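Local atomic coordinates of DPS family protein (Vibrio cholerae O1 biovar El Tor, PDB entry 3IQ1), a protein that probably binds and oxidises ferrous iron and stores it as ferric iron inside a twelve-subunit shell. Residues 39-44 against 51-56; 72-75 against 80-83; 119-124 against 145-150. All coordinates share one frame; numbering follows the deposited sequence.

Interaction 1: 39-44 against 51-56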
loop_
_atom_site.group_PDB
_atom_site.type_symbol
_atom_site.label_atom_id
_atom_site.label_comp_id
_atom_site.label_asym_id
_atom_site.label_seq_id
_atom_site.Cartn_x
_atom_site.Cartn_y
_atom_site.Cartn_z
ATOM N N GLY B 39 -32.627 1.963 -3.571
ATOM C CA GLY B 39 -33.756 1.296 -2.943
ATOM C C GLY B 39 -33.576 -0.228 -2.963
ATOM O O GLY B 39 -33.866 -0.928 -2.000
ATOM N N TYR B 40 -33.139 -0.759 -4.092
ATOM C CA TYR B 40 -32.952 -2.205 -4.179
ATOM C C TYR B 40 -31.971 -2.706 -3.116
ATOM O O TYR B 40 -32.196 -3.775 -2.502
ATOM C CB TYR B 40 -32.466 -2.625 -5.562
ATOM C CG TYR B 40 -33.341 -2.264 -6.771
ATOM C CD1 TYR B 40 -34.683 -2.013 -6.665
ATOM C CD2 TYR B 40 -32.784 -2.244 -8.050
ATOM C CE1 TYR B 40 -35.457 -1.706 -7.808
ATOM C CE2 TYR B 40 -33.507 -1.967 -9.165
ATOM C CZ TYR B 40 -34.860 -1.690 -9.077
ATOM O OH TYR B 40 -35.622 -1.405 -10.188
ATOM N N HIS B 41 -30.862 -1.973 -2.956
ATOM C CA HIS B 41 -29.847 -2.204 -1.922
ATOM C C HIS B 41 -30.418 -2.187 -0.536
ATOM O O HIS B 41 -30.183 -3.088 0.248
ATOM C CB HIS B 41 -28.746 -1.151 -2.109
ATOM C CG HIS B 41 -27.772 -1.023 -0.995
ATOM N ND1 HIS B 41 -26.791 -1.970 -0.725
ATOM C CD2 HIS B 41 -27.548 0.005 -0.144
ATOM C CE1 HIS B 41 -26.040 -1.539 0.273
ATOM N NE2 HIS B 41 -26.490 -0.353 0.665
ATOM N N TRP B 42 -31.122 -1.116 -0.195
ATOM C CA TRP B 42 -31.693 -0.970 1.143
ATOM C C TRP B 42 -32.727 -2.002 1.477
ATOM O O TRP B 42 -32.780 -2.472 2.634
ATOM C CB TRP B 42 -32.315 0.420 1.303
ATOM C CG TRP B 42 -31.302 1.532 1.331
ATOM C CD1 TRP B 42 -30.012 1.467 1.768
ATOM C CD2 TRP B 42 -31.501 2.856 0.852
ATOM N NE1 TRP B 42 -29.393 2.663 1.591
ATOM C CE2 TRP B 42 -30.278 3.546 1.033
ATOM C CE3 TRP B 42 -32.578 3.519 0.293
ATOM C CZ2 TRP B 42 -30.120 4.855 0.688
ATOM C CZ3 TRP B 42 -32.430 4.864 -0.066
ATOM C CH2 TRP B 42 -31.185 5.506 0.120
ATOM N N ASN B 43 -33.590 -2.333 0.512
ATOM C CA ASN B 43 -34.823 -3.075 0.792
ATOM C C ASN B 43 -34.849 -4.582 0.534
ATOM O O ASN B 43 -35.838 -5.245 0.839
ATOM C CB ASN B 43 -35.981 -2.451 0.049
ATOM C CG ASN B 43 -36.209 -0.953 0.460
ATOM O OD1 ASN B 43 -36.076 -0.616 1.652
ATOM N ND2 ASN B 43 -36.568 -0.080 -0.510
ATOM N N ILE B 44 -33.781 -5.101 -0.019
ATOM C CA ILE B 44 -33.667 -6.549 -0.244
ATOM C C ILE B 44 -33.836 -7.362 1.052
ATOM O O ILE B 44 -33.351 -6.975 2.099
ATOM C CB ILE B 44 -32.325 -6.884 -0.943
ATOM C CG1 ILE B 44 -32.276 -8.350 -1.401
ATOM C CG2 ILE B 44 -31.078 -6.498 -0.117
ATOM C CD1 ILE B 44 -33.297 -8.830 -2.439
ATOM N N GLU B 51 -25.511 -11.135 -0.576
ATOM C CA GLU B 51 -25.027 -11.155 -1.937
ATOM C C GLU B 51 -25.514 -9.940 -2.729
ATOM O O GLU B 51 -24.732 -9.238 -3.406
ATOM C CB GLU B 51 -25.538 -12.399 -2.631
ATOM C CG GLU B 51 -25.069 -12.399 -4.102
ATOM C CD GLU B 51 -25.450 -13.622 -4.871
ATOM O OE1 GLU B 51 -25.998 -13.508 -6.006
ATOM O OE2 GLU B 51 -25.223 -14.708 -4.330
ATOM N N LEU B 52 -26.813 -9.703 -2.669
ATOM C CA LEU B 52 -27.403 -8.629 -3.455
ATOM C C LEU B 52 -27.278 -7.265 -2.803
ATOM O O LEU B 52 -27.157 -6.252 -3.503
ATOM C CB LEU B 52 -28.862 -8.959 -3.792
ATOM C CG LEU B 52 -29.090 -10.173 -4.684
ATOM C CD1 LEU B 52 -30.581 -10.357 -4.995
ATOM C CD2 LEU B 52 -28.264 -10.058 -5.984
ATOM N N HIS B 53 -27.238 -7.191 -1.471
ATOM C CA HIS B 53 -26.935 -5.915 -0.785
ATOM C C HIS B 53 -25.599 -5.427 -1.337
ATOM O O HIS B 53 -25.471 -4.258 -1.728
ATOM C CB HIS B 53 -26.912 -6.153 0.727
ATOM C CG HIS B 53 -26.768 -4.936 1.592
ATOM N ND1 HIS B 53 -27.770 -3.992 1.753
ATOM C CD2 HIS B 53 -25.754 -4.540 2.394
ATOM C CE1 HIS B 53 -27.357 -3.057 2.591
ATOM N NE2 HIS B 53 -26.135 -3.349 2.982
ATOM N N ALA B 54 -24.651 -6.344 -1.463
ATOM C CA ALA B 54 -23.333 -5.994 -1.971
ATOM C C ALA B 54 -23.351 -5.730 -3.495
ATOM O O ALA B 54 -22.744 -4.742 -3.960
ATOM C CB ALA B 54 -22.286 -7.066 -1.634
ATOM N N LYS B 55 -24.056 -6.570 -4.259
ATOM C CA LYS B 55 -24.126 -6.378 -5.721
ATOM C C LYS B 55 -24.775 -5.067 -6.130
ATOM O O LYS B 55 -24.273 -4.366 -7.006
ATOM C CB LYS B 55 -24.810 -7.566 -6.391
ATOM C CG LYS B 55 -24.876 -7.547 -7.919
ATOM C CD LYS B 55 -23.561 -7.342 -8.640
ATOM C CE LYS B 55 -22.576 -8.439 -8.298
ATOM N NZ LYS B 55 -21.345 -8.377 -9.205
ATOM N N PHE B 56 -25.884 -4.738 -5.485
ATOM C CA PHE B 56 -26.604 -3.499 -5.778
ATOM C C PHE B 56 -25.720 -2.296 -5.461
ATOM O O PHE B 56 -25.749 -1.307 -6.193
ATOM C CB PHE B 56 -27.939 -3.437 -5.067
ATOM C CG PHE B 56 -28.941 -4.466 -5.549
ATOM C CD1 PHE B 56 -29.070 -4.785 -6.891
ATOM C CD2 PHE B 56 -29.788 -5.061 -4.669
ATOM C CE1 PHE B 56 -30.011 -5.744 -7.296
ATOM C CE2 PHE B 56 -30.713 -5.968 -5.058
ATOM C CZ PHE B 56 -30.819 -6.329 -6.375
#
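His41 ND1 donates a hydrogen bond to the backbone oxygen of His53, 2.8 Å away, and this acceptor lies close to the plane of the imidazole. The bond is returned: ND1 of His53 reaches the backbone oxygen of His41 at 3.0 Å, approaching from above the carbonyl plane rather than along a lone pair. Each histidine thus uses its side chain to hold the carbonyl of the other, and the two rings are drawn over one another as an offset stack with centroids 3.9 Å apart. Their planes differ by only 16°, and within the stack the rings come closest where CE1 of His41 lies over the face of the His53 ring, 3.1 Å from CE1 of His53. In both residues CG is anti to the backbone N (chi1 167° in His41), which sets each imidazole beside its own carbonyl carbon and lets ND1 reach the partner's oxygen.

Beyond the histidines the contact is apolar. CB of Tyr40 sits over the face of Phe56 in a CH-pi contact, 3.8 Å from the ring centroid, while the edge of the phenol ring is turned toward that same phenyl ring in an edge-to-face pair. The hydroxyl of Tyr40 is bonded to His97. Ile44 and Leu52 cross nearly at right angles and meet through their CD1 atoms, 4.0 Å apart.

Glu72 of a second subunit packs on both histidines, a grouping consistent with the intersubunit ferroxidase centre of Dps proteins. The contact joins the end of helix 13-43 to the beginning of helix 49-76, whose local axes run nearly antiparallel at 156°, and helix 103-131 closes over Tyr40 and Phe56 through Ser106 and Leu110.

Interaction 2: 72-75 against 80-83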
loop_
_atom_site.group_PDB
_atom_site.type_symbol
_atom_site.label_atom_id
_atom_site.label_comp_id
_atom_site.label_asym_id
_atom_site.label_seq_id
_atom_site.Cartn_x
_atom_site.Cartn_y
_atom_site.Cartn_z
ATOM N N GLU B 72 -20.378 16.267 -16.439
ATOM C CA GLU B 72 -19.136 16.961 -16.878
ATOM C C GLU B 72 -19.089 17.067 -18.417
ATOM O O GLU B 72 -18.630 18.082 -18.949
ATOM C CB GLU B 72 -17.903 16.244 -16.406
ATOM C CG GLU B 72 -17.670 16.291 -14.986
ATOM C CD GLU B 72 -16.322 15.711 -14.654
ATOM O OE1 GLU B 72 -15.825 14.768 -15.380
ATOM O OE2 GLU B 72 -15.797 16.206 -13.658
ATOM N N ARG B 73 -19.534 16.042 -19.125
ATOM C CA ARG B 73 -19.577 16.112 -20.607
ATOM C C ARG B 73 -20.545 17.217 -21.062
ATOM O O ARG B 73 -20.266 17.939 -21.976
ATOM C CB ARG B 73 -19.965 14.762 -21.246
ATOM C CG ARG B 73 -19.833 14.708 -22.743
ATOM C CD ARG B 73 -18.400 14.893 -23.244
ATOM N NE ARG B 73 -18.355 15.248 -24.646
ATOM C CZ ARG B 73 -17.293 15.777 -25.241
ATOM N NH1 ARG B 73 -16.155 15.894 -24.558
ATOM N NH2 ARG B 73 -17.333 16.118 -26.521
ATOM N N ILE B 74 -21.701 17.326 -20.415
ATOM C CA ILE B 74 -22.672 18.379 -20.709
ATOM C C ILE B 74 -22.049 19.749 -20.493
ATOM O O ILE B 74 -22.150 20.655 -21.348
ATOM C CB ILE B 74 -23.966 18.176 -19.891
ATOM C CG1 ILE B 74 -24.698 16.894 -20.369
ATOM C CG2 ILE B 74 -24.857 19.447 -19.961
ATOM C CD1 ILE B 74 -25.772 16.327 -19.379
ATOM N N LEU B 75 -21.354 19.911 -19.374
ATOM C CA LEU B 75 -20.654 21.180 -19.081
ATOM C C LEU B 75 -19.570 21.452 -20.154
ATOM O O LEU B 75 -19.327 22.587 -20.531
ATOM C CB LEU B 75 -20.019 21.094 -17.679
ATOM C CG LEU B 75 -21.005 21.152 -16.512
ATOM C CD1 LEU B 75 -20.385 20.524 -15.242
ATOM C CD2 LEU B 75 -21.456 22.594 -16.313
ATOM N N ARG B 80 -25.974 23.283 -19.788
ATOM C CA ARG B 80 -26.341 23.185 -18.388
ATOM C C ARG B 80 -26.793 21.778 -17.999
ATOM O O ARG B 80 -27.794 21.336 -18.507
ATOM C CB ARG B 80 -27.548 24.130 -18.177
ATOM C CG ARG B 80 -28.158 24.105 -16.784
ATOM C CD ARG B 80 -29.351 25.034 -16.735
ATOM N NE ARG B 80 -30.017 25.122 -15.435
ATOM C CZ ARG B 80 -30.846 24.206 -14.932
ATOM N NH1 ARG B 80 -31.102 23.063 -15.551
ATOM N NH2 ARG B 80 -31.381 24.415 -13.730
ATOM N N PRO B 81 -26.092 21.109 -17.088
ATOM C CA PRO B 81 -26.627 19.800 -16.680
ATOM C C PRO B 81 -27.829 19.966 -15.760
ATOM O O PRO B 81 -27.765 20.762 -14.822
ATOM C CB PRO B 81 -25.539 19.200 -15.832
ATOM C CG PRO B 81 -24.616 20.343 -15.503
ATOM C CD PRO B 81 -24.861 21.468 -16.398
HETATM N N MSE B 82 -28.870 19.198 -16.016
HETATM C CA MSE B 82 -29.980 19.138 -15.105
HETATM C C MSE B 82 -29.455 18.719 -13.717
HETATM O O MSE B 82 -28.657 17.804 -13.614
HETATM C CB MSE B 82 -31.019 18.151 -15.590
HETATM C CG MSE B 82 -32.295 18.712 -15.851
HETATM SE SE MSE B 82 -33.579 17.269 -16.428
HETATM C CE MSE B 82 -32.883 17.044 -17.987
ATOM N N HIS B 83 -29.917 19.399 -12.686
ATOM C CA HIS B 83 -29.385 19.238 -11.344
ATOM C C HIS B 83 -30.445 19.421 -10.279
ATOM O O HIS B 83 -30.190 19.931 -9.203
ATOM C CB HIS B 83 -28.137 20.110 -11.110
ATOM C CG HIS B 83 -28.331 21.568 -11.417
ATOM N ND1 HIS B 83 -28.416 22.540 -10.444
ATOM C CD2 HIS B 83 -28.434 22.206 -12.593
ATOM C CE1 HIS B 83 -28.547 23.732 -11.030
ATOM N NE2 HIS B 83 -28.548 23.551 -12.332
#
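Leu75 reaches Pro81 through the outer half of its side chain. From CB, which takes no part itself, the chain turns with CG anti to the carbonyl carbon (chi1 -72°), and CG comes within 3.8 Å of CG of Pro81. One methyl then carries the contact further: CD2 lies 3.6 Å from CD of the proline. The leucine branch and the pyrrolidine ring cross at about a right angle, and the leucine touches the ring at its CG and CD.

Ile74, one residue earlier on the helix, approaches the same proline by way of its short branch. Ile74 CG2 rests against the Arg80-Pro81 peptide, 3.5 Å from Pro81 N and 3.6 Å from Arg80 C. No hydrogen bond joins the two segments, and this part of the loop meets the helix by van der Waals packing alone. The arginine side chain heads elsewhere, to a salt bridge between its NE and Asp99 of a second subunit, whose Trp42 and Asn43 pack on Leu75 and Pro81.

The segment 80-83 belongs to the first part of the long connection from helix 49-76 to helix 103-131. Such a crossover carrying a short helix, here helix 85-91, between the second and third bundle helices is characteristic of the Dps version of the ferritin four-helix bundle.

Interaction 3: 119-124 against 145-150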
loop_
_atom_site.group_PDB
_atom_site.type_symbol
_atom_site.label_atom_id
_atom_site.label_comp_id
_atom_site.label_asym_id
_atom_site.label_seq_id
_atom_site.Cartn_x
_atom_site.Cartn_y
_atom_site.Cartn_z
ATOM N N HIS B 119 -30.171 1.796 -25.187
ATOM C CA HIS B 119 -30.889 2.272 -26.368
ATOM C C HIS B 119 -30.584 3.758 -26.560
ATOM O O HIS B 119 -30.275 4.205 -27.687
ATOM C CB HIS B 119 -32.371 2.006 -26.128
ATOM C CG HIS B 119 -33.246 2.277 -27.288
ATOM N ND1 HIS B 119 -33.741 3.531 -27.550
ATOM C CD2 HIS B 119 -33.804 1.440 -28.194
ATOM C CE1 HIS B 119 -34.508 3.475 -28.622
ATOM N NE2 HIS B 119 -34.594 2.214 -29.014
ATOM N N GLN B 120 -30.664 4.535 -25.488
ATOM C CA GLN B 120 -30.453 6.004 -25.573
ATOM C C GLN B 120 -29.005 6.325 -25.882
ATOM O O GLN B 120 -28.708 7.204 -26.678
ATOM C CB GLN B 120 -30.814 6.724 -24.288
ATOM C CG GLN B 120 -32.134 7.126 -24.082
ATOM C CD GLN B 120 -32.121 7.927 -22.769
ATOM O OE1 GLN B 120 -31.740 7.384 -21.747
ATOM N NE2 GLN B 120 -32.349 9.170 -22.839
ATOM N N GLN B 121 -28.078 5.547 -25.291
ATOM C CA GLN B 121 -26.645 5.741 -25.555
ATOM C C GLN B 121 -26.288 5.422 -27.004
ATOM O O GLN B 121 -25.504 6.147 -27.583
ATOM C CB GLN B 121 -25.815 4.948 -24.560
ATOM C CG GLN B 121 -25.969 5.547 -23.169
ATOM C CD GLN B 121 -25.603 4.725 -21.980
ATOM O OE1 GLN B 121 -25.464 5.288 -20.911
ATOM N NE2 GLN B 121 -25.312 3.432 -22.147
ATOM N N ARG B 122 -26.891 4.396 -27.618
ATOM C CA ARG B 122 -26.660 4.100 -29.012
ATOM C C ARG B 122 -27.177 5.233 -29.940
ATOM O O ARG B 122 -26.544 5.598 -30.927
ATOM C CB ARG B 122 -27.333 2.790 -29.369
ATOM C CG ARG B 122 -26.646 1.587 -28.693
ATOM C CD ARG B 122 -27.475 0.356 -28.857
ATOM N NE ARG B 122 -26.823 -0.804 -28.254
ATOM C CZ ARG B 122 -27.441 -1.752 -27.560
ATOM N NH1 ARG B 122 -28.773 -1.712 -27.385
ATOM N NH2 ARG B 122 -26.725 -2.778 -27.043
ATOM N N ASP B 123 -28.314 5.805 -29.563
ATOM C CA ASP B 123 -28.836 6.925 -30.339
ATOM C C ASP B 123 -27.929 8.142 -30.273
ATOM O O ASP B 123 -27.649 8.750 -31.301
ATOM C CB ASP B 123 -30.212 7.314 -29.861
ATOM C CG ASP B 123 -31.303 6.398 -30.373
ATOM O OD1 ASP B 123 -31.062 5.581 -31.308
ATOM O OD2 ASP B 123 -32.457 6.558 -29.891
ATOM N N ILE B 124 -27.443 8.447 -29.068
ATOM C CA ILE B 124 -26.505 9.540 -28.896
ATOM C C ILE B 124 -25.213 9.271 -29.642
ATOM O O ILE B 124 -24.630 10.169 -30.279
ATOM C CB ILE B 124 -26.244 9.868 -27.404
ATOM C CG1 ILE B 124 -27.532 10.373 -26.761
ATOM C CG2 ILE B 124 -25.105 10.909 -27.282
ATOM C CD1 ILE B 124 -27.485 10.387 -25.224
ATOM N N ARG B 145 -20.293 -0.523 -23.878
ATOM C CA ARG B 145 -19.586 -1.792 -23.809
ATOM C C ARG B 145 -19.672 -2.359 -22.370
ATOM O O ARG B 145 -19.752 -3.583 -22.179
ATOM C CB ARG B 145 -18.160 -1.637 -24.264
ATOM C CG ARG B 145 -17.279 -0.869 -23.336
ATOM C CD ARG B 145 -15.985 -0.440 -24.034
ATOM N NE ARG B 145 -15.140 -1.600 -24.309
ATOM C CZ ARG B 145 -13.830 -1.537 -24.580
ATOM N NH1 ARG B 145 -13.134 -2.639 -24.761
ATOM N NH2 ARG B 145 -13.234 -0.387 -24.681
ATOM N N GLU B 146 -19.590 -1.477 -21.375
ATOM C CA GLU B 146 -19.640 -1.890 -20.000
ATOM C C GLU B 146 -21.024 -2.444 -19.650
ATOM O O GLU B 146 -21.175 -3.483 -18.931
ATOM C CB GLU B 146 -19.245 -0.741 -19.058
ATOM C CG GLU B 146 -17.768 -0.345 -19.206
ATOM C CD GLU B 146 -17.401 0.892 -18.441
ATOM O OE1 GLU B 146 -18.116 1.209 -17.480
ATOM O OE2 GLU B 146 -16.354 1.526 -18.767
ATOM N N GLN B 147 -22.047 -1.763 -20.157
ATOM C CA GLN B 147 -23.408 -2.090 -19.737
ATOM C C GLN B 147 -23.933 -3.277 -20.476
ATOM O O GLN B 147 -24.744 -4.045 -19.939
ATOM C CB GLN B 147 -24.346 -0.882 -19.786
ATOM C CG GLN B 147 -23.940 0.080 -18.718
ATOM C CD GLN B 147 -24.600 1.449 -18.841
ATOM O OE1 GLN B 147 -25.238 1.755 -19.863
ATOM N NE2 GLN B 147 -24.446 2.259 -17.830
ATOM N N GLU B 148 -23.454 -3.513 -21.691
ATOM C CA GLU B 148 -23.768 -4.765 -22.388
ATOM C C GLU B 148 -23.267 -5.972 -21.583
ATOM O O GLU B 148 -24.007 -6.915 -21.387
ATOM C CB GLU B 148 -23.200 -4.784 -23.800
ATOM C CG GLU B 148 -23.900 -3.821 -24.752
ATOM C CD GLU B 148 -23.292 -3.722 -26.120
ATOM O OE1 GLU B 148 -22.083 -4.045 -26.276
ATOM O OE2 GLU B 148 -23.985 -3.270 -27.074
ATOM N N LYS B 149 -22.049 -5.888 -21.071
ATOM C CA LYS B 149 -21.453 -6.941 -20.265
ATOM C C LYS B 149 -22.336 -7.159 -19.032
ATOM O O LYS B 149 -22.664 -8.303 -18.681
ATOM C CB LYS B 149 -20.005 -6.605 -19.872
ATOM C CG LYS B 149 -19.389 -7.710 -19.087
ATOM C CD LYS B 149 -18.065 -7.305 -18.514
ATOM C CE LYS B 149 -17.562 -8.350 -17.571
ATOM N NZ LYS B 149 -16.133 -8.019 -17.090
ATOM N N LEU B 150 -22.734 -6.070 -18.385
ATOM C CA LEU B 150 -23.517 -6.189 -17.167
ATOM C C LEU B 150 -24.852 -6.813 -17.459
ATOM O O LEU B 150 -25.339 -7.664 -16.692
ATOM C CB LEU B 150 -23.693 -4.835 -16.500
ATOM C CG LEU B 150 -24.406 -4.816 -15.136
ATOM C CD1 LEU B 150 -23.884 -5.901 -14.127
ATOM C CD2 LEU B 150 -24.320 -3.400 -14.504
#
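In Gln121, Arg122, Gln147 and Glu148 alike, CG stands anti to the carbonyl carbon, with chi1 close to -69°, and the extended chains beyond it carry two polar pairs from helix 103-131 to helix 134-158. These are the third and fourth long helices of the ferritin-like bundle, running antiparallel as a helical hairpin. Their backbones remain well apart here, the closest CA atoms, those of Gln121 and Gln147, being separated by 10.3 Å, so that long side chains make the whole contact.

In the inner pair, NE2 of Gln121 donates to OE1 of Gln147 at 2.8 Å. The acceptor lies near the plane of the donor amide, whereas the donor is tilted from the carbonyl plane of Gln147. The two amide planes are nearly parallel, 17° apart, although the side chains that bear them cross at about a right angle. Tyr30 of helix 13-43 completes the group: its hydroxyl is hydrogen-bonded to OE1 of Gln121 and to NE2 of Gln147. Both ends of each amide are therefore engaged, which should fix their rotation and satisfies polar groups buried among Leu26, Phe114, Leu117 and Leu118.

The second pair is a salt bridge at a subunit boundary. A sixth subunit supplies the backbone oxygen of its Ile9 to NH2 of Arg122 and the NH1 of its Arg73 to OE1 of Glu148, tying the intrachain pair into the assembly. The carboxylate and guanidinium planes are turned 45° apart, yet OE2 of Glu148 lies at the edge of the guanidinium, almost exactly in its plane, and receives NH2 of Arg122 on its anti lone pair at 2.8 Å.

In the fold
The three contacts follow one another along the chain and together involve all four long helices of the bundle. Interactions 1 and 2 share helix 49-76 near its two ends, on opposite sides of the chain's centre, with centres 29 Å apart. Interaction 3 links the two helices of the other hairpin, 103-131 and 134-158, its centre 23 Å from that of interaction 1 and 20 Å from that of interaction 2; none of the three touches another. Each also faces neighbouring subunits of the dodecamer. Glu72, within interaction 2's segment, packs in another copy of the chain on the histidines of interaction 1, and Arg73 and Glu148 link copies of interactions 2 and 3, so bundle packing and shell assembly are closely interwoven.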